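Long-range contact in glyoxalase-related enzyme (Fulvimarina pelagi, PDB 3BQX), which is of unknown function but belongs to the glyoxalase-related vicinal oxygen chelate superfamily, whose members include metal-dependent enzymes and resistance proteins: residues Ala20-Glu25 and Ala114-His119. Sequence-based numbering, arbitrary orientation.
Sequences ARFYGE and ADPDGH
F22 and Y23, neighbours on helix 16-26, both meet D115, which opens the type I beta turn D115-G118 between strands 109-114 and 120-125. The contact joins the two βαβββ modules of the vicinal oxygen chelate fold: the helix of the first packs on a hairpin loop of the second. Its tight part is buried around F22. With CG anti to the backbone N (chi1 -180°), the phenyl ring reaches the turn and takes D115 CB over one face, a CH-pi contact 3.7 Å from the centroid; a flat apolar ring suits this place because it accepts a methylene closely. On the partly exposed side, P116 CD packs against F22 CB (3.5 Å) and the ring carbon F22 CG. P116 suits the first corner of the turn, since its ring fixes phi near the value needed there, and G118 accepts the positive phi of the last position. The short side chain of D115 lets OD1 reach back to its own turn while OD2 faces the helix. OD1 accepts D117 N (2.9 Å), making an Asx turn, and H119 N (3.0 Å), the two donors arriving from opposite faces of its plane. Y23 reaches across to the turn with its phenol, whose hydroxyl can bond W121 NE1 and also serve D115: OH donates to D115 OD2 on the anti side, at 2.6 Å.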
ATOM      1  N   ALA A  20       6.297   5.475 -14.947  1.00 15.80           N
ATOM      2  CA  ALA A  20       7.229   6.532 -14.566  1.00 17.08           C
ATOM      3  C   ALA A  20       6.672   7.915 -14.912  1.00 16.01           C
ATOM      4  O   ALA A  20       6.932   8.890 -14.207  1.00 16.74           O
ATOM      5  CB  ALA A  20       8.574   6.319 -15.256  1.00 16.50           C
ATOM      6  N   ARG A  21       5.917   7.997 -16.005  1.00 17.74           N
ATOM      7  CA  ARG A  21       5.318   9.260 -16.424  1.00 18.23           C
ATOM      8  C   ARG A  21       4.276   9.723 -15.405  1.00 16.40           C
ATOM      9  O   ARG A  21       4.247  10.892 -15.015  1.00 18.07           O
ATOM     10  CB  ARG A  21       4.657   9.106 -17.798  1.00 19.62           C
ATOM     11  CG  ARG A  21       3.964  10.363 -18.287  1.00 21.94           C
ATOM     12  CD  ARG A  21       3.032  10.058 -19.447  1.00 24.75           C
ATOM     13  NE  ARG A  21       2.234  11.220 -19.826  1.00 26.41           N
ATOM     14  CZ  ARG A  21       1.144  11.155 -20.584  1.00 28.48           C
ATOM     15  NH1 ARG A  21       0.722   9.983 -21.041  1.00 28.98           N
ATOM     16  NH2 ARG A  21       0.472  12.260 -20.882  1.00 29.40           N
ATOM     17  N   PHE A  22       3.423   8.795 -14.978  1.00 15.89           N
ATOM     18  CA  PHE A  22       2.387   9.102 -14.002  1.00 15.61           C
ATOM     19  C   PHE A  22       2.977   9.567 -12.673  1.00 14.88           C
ATOM     20  O   PHE A  22       2.615  10.620 -12.155  1.00 14.84           O
ATOM     21  CB  PHE A  22       1.506   7.873 -13.753  1.00 16.20           C
ATOM     22  CG  PHE A  22       0.401   8.108 -12.756  1.00 15.89           C
ATOM     23  CD1 PHE A  22      -0.742   8.819 -13.116  1.00 15.63           C
ATOM     24  CD2 PHE A  22       0.502   7.622 -11.452  1.00 14.80           C
ATOM     25  CE1 PHE A  22      -1.768   9.043 -12.197  1.00 16.31           C
ATOM     26  CE2 PHE A  22      -0.521   7.842 -10.525  1.00 15.92           C
ATOM     27  CZ  PHE A  22      -1.658   8.553 -10.900  1.00 15.89           C
ATOM     28  N   TYR A  23       3.898   8.784 -12.118  1.00 14.34           N
ATOM     29  CA  TYR A  23       4.487   9.144 -10.835  1.00 14.10           C
ATOM     30  C   TYR A  23       5.470  10.302 -10.923  1.00 14.83           C
ATOM     31  O   TYR A  23       5.564  11.110  -9.999  1.00 14.19           O
ATOM     32  CB  TYR A  23       5.126   7.901 -10.188  1.00 12.48           C
ATOM     33  CG  TYR A  23       4.060   6.900  -9.779  1.00 11.28           C
ATOM     34  CD1 TYR A  23       3.200   7.173  -8.720  1.00 10.53           C
ATOM     35  CD2 TYR A  23       3.836   5.754 -10.529  1.00  9.87           C
ATOM     36  CE1 TYR A  23       2.132   6.337  -8.425  1.00 10.67           C
ATOM     37  CE2 TYR A  23       2.766   4.908 -10.252  1.00 10.43           C
ATOM     38  CZ  TYR A  23       1.915   5.211  -9.198  1.00  9.31           C
ATOM     39  OH  TYR A  23       0.820   4.413  -8.953  1.00 10.66           O
ATOM     40  N   GLY A  24       6.167  10.406 -12.050  1.00 15.88           N
ATOM     41  CA  GLY A  24       7.127  11.484 -12.221  1.00 17.83           C
ATOM     42  C   GLY A  24       6.521  12.810 -12.648  1.00 18.22           C
ATOM     43  O   GLY A  24       6.706  13.825 -11.976  1.00 20.76           O
ATOM     44  N   GLU A  25       5.796  12.808 -13.762  1.00 20.10           N
ATOM     45  CA  GLU A  25       5.176  14.029 -14.269  1.00 20.97           C
ATOM     46  C   GLU A  25       3.855  14.357 -13.583  1.00 20.31           C
ATOM     47  O   GLU A  25       3.460  15.523 -13.505  1.00 21.97           O
ATOM     48  CB  GLU A  25       4.958  13.919 -15.779  1.00 22.59           C
ATOM     49  CG  GLU A  25       6.247  13.852 -16.582  1.00 26.82           C
ATOM     50  CD  GLU A  25       6.000  13.698 -18.071  1.00 29.13           C
ATOM     51  OE1 GLU A  25       5.260  14.527 -18.640  1.00 30.36           O
ATOM     52  OE2 GLU A  25       6.549  12.748 -18.673  1.00 32.40           O
ATOM     53  N   ALA A 114      -6.940   6.888 -11.026  1.00 13.34           N
ATOM     54  CA  ALA A 114      -6.180   5.651 -11.089  1.00 12.79           C
ATOM     55  C   ALA A 114      -4.939   5.827 -11.946  1.00 14.64           C
ATOM     56  O   ALA A 114      -4.936   6.615 -12.897  1.00 13.85           O
ATOM     57  CB  ALA A 114      -7.037   4.536 -11.646  1.00 16.28           C
ATOM     58  N   ASP A 115      -3.872   5.109 -11.606  1.00 12.00           N
ATOM     59  CA  ASP A 115      -2.660   5.209 -12.397  1.00 13.27           C
ATOM     60  C   ASP A 115      -2.869   4.434 -13.703  1.00 14.21           C
ATOM     61  O   ASP A 115      -3.919   3.821 -13.896  1.00 14.94           O
ATOM     62  CB  ASP A 115      -1.424   4.755 -11.572  1.00 12.52           C
ATOM     63  CG  ASP A 115      -1.254   3.245 -11.460  1.00 13.00           C
ATOM     64  OD1 ASP A 115      -2.039   2.451 -12.010  1.00 12.34           O
ATOM     65  OD2 ASP A 115      -0.272   2.855 -10.789  1.00 12.46           O
ATOM     66  N   PRO A 116      -1.896   4.475 -14.628  1.00 15.78           N
ATOM     67  CA  PRO A 116      -2.033   3.772 -15.911  1.00 16.67           C
ATOM     68  C   PRO A 116      -2.403   2.298 -15.853  1.00 16.77           C
ATOM     69  O   PRO A 116      -2.968   1.758 -16.806  1.00 17.93           O
ATOM     70  CB  PRO A 116      -0.670   3.978 -16.566  1.00 17.59           C
ATOM     71  CG  PRO A 116      -0.239   5.290 -16.039  1.00 16.41           C
ATOM     72  CD  PRO A 116      -0.619   5.205 -14.571  1.00 15.37           C
ATOM     73  N   ASP A 117      -2.073   1.647 -14.745  1.00 15.48           N
ATOM     74  CA  ASP A 117      -2.349   0.230 -14.588  1.00 15.53           C
ATOM     75  C   ASP A 117      -3.624  -0.052 -13.809  1.00 14.88           C
ATOM     76  O   ASP A 117      -3.938  -1.205 -13.521  1.00 18.67           O
ATOM     77  CB  ASP A 117      -1.146  -0.445 -13.928  1.00 16.94           C
ATOM     78  CG  ASP A 117       0.095  -0.383 -14.799  1.00 16.75           C
ATOM     79  OD1 ASP A 117       0.228  -1.240 -15.698  1.00 18.42           O
ATOM     80  OD2 ASP A 117       0.924   0.531 -14.601  1.00 17.37           O
ATOM     81  N   GLY A 118      -4.353   1.006 -13.469  1.00 14.96           N
ATOM     82  CA  GLY A 118      -5.601   0.841 -12.748  1.00 14.18           C
ATOM     83  C   GLY A 118      -5.537   0.966 -11.238  1.00 14.18           C
ATOM     84  O   GLY A 118      -6.571   0.907 -10.576  1.00 15.35           O
ATOM     85  N   HIS A 119      -4.342   1.130 -10.679  1.00 12.07           N
ATOM     86  CA  HIS A 119      -4.238   1.257  -9.225  1.00 11.52           C
ATOM     87  C   HIS A 119      -4.857   2.575  -8.794  1.00 11.03           C
ATOM     88  O   HIS A 119      -4.463   3.643  -9.252  1.00 11.57           O
ATOM     89  CB  HIS A 119      -2.782   1.171  -8.789  1.00 12.20           C
ATOM     90  CG  HIS A 119      -2.130  -0.121  -9.162  1.00 12.78           C
ATOM     91  ND1 HIS A 119      -2.562  -1.338  -8.678  1.00 13.84           N
ATOM     92  CD2 HIS A 119      -1.102  -0.390 -10.000  1.00 11.71           C
ATOM     93  CE1 HIS A 119      -1.828  -2.302  -9.204  1.00 13.14           C
ATOM     94  NE2 HIS A 119      -0.934  -1.753 -10.008  1.00 12.04           N
TER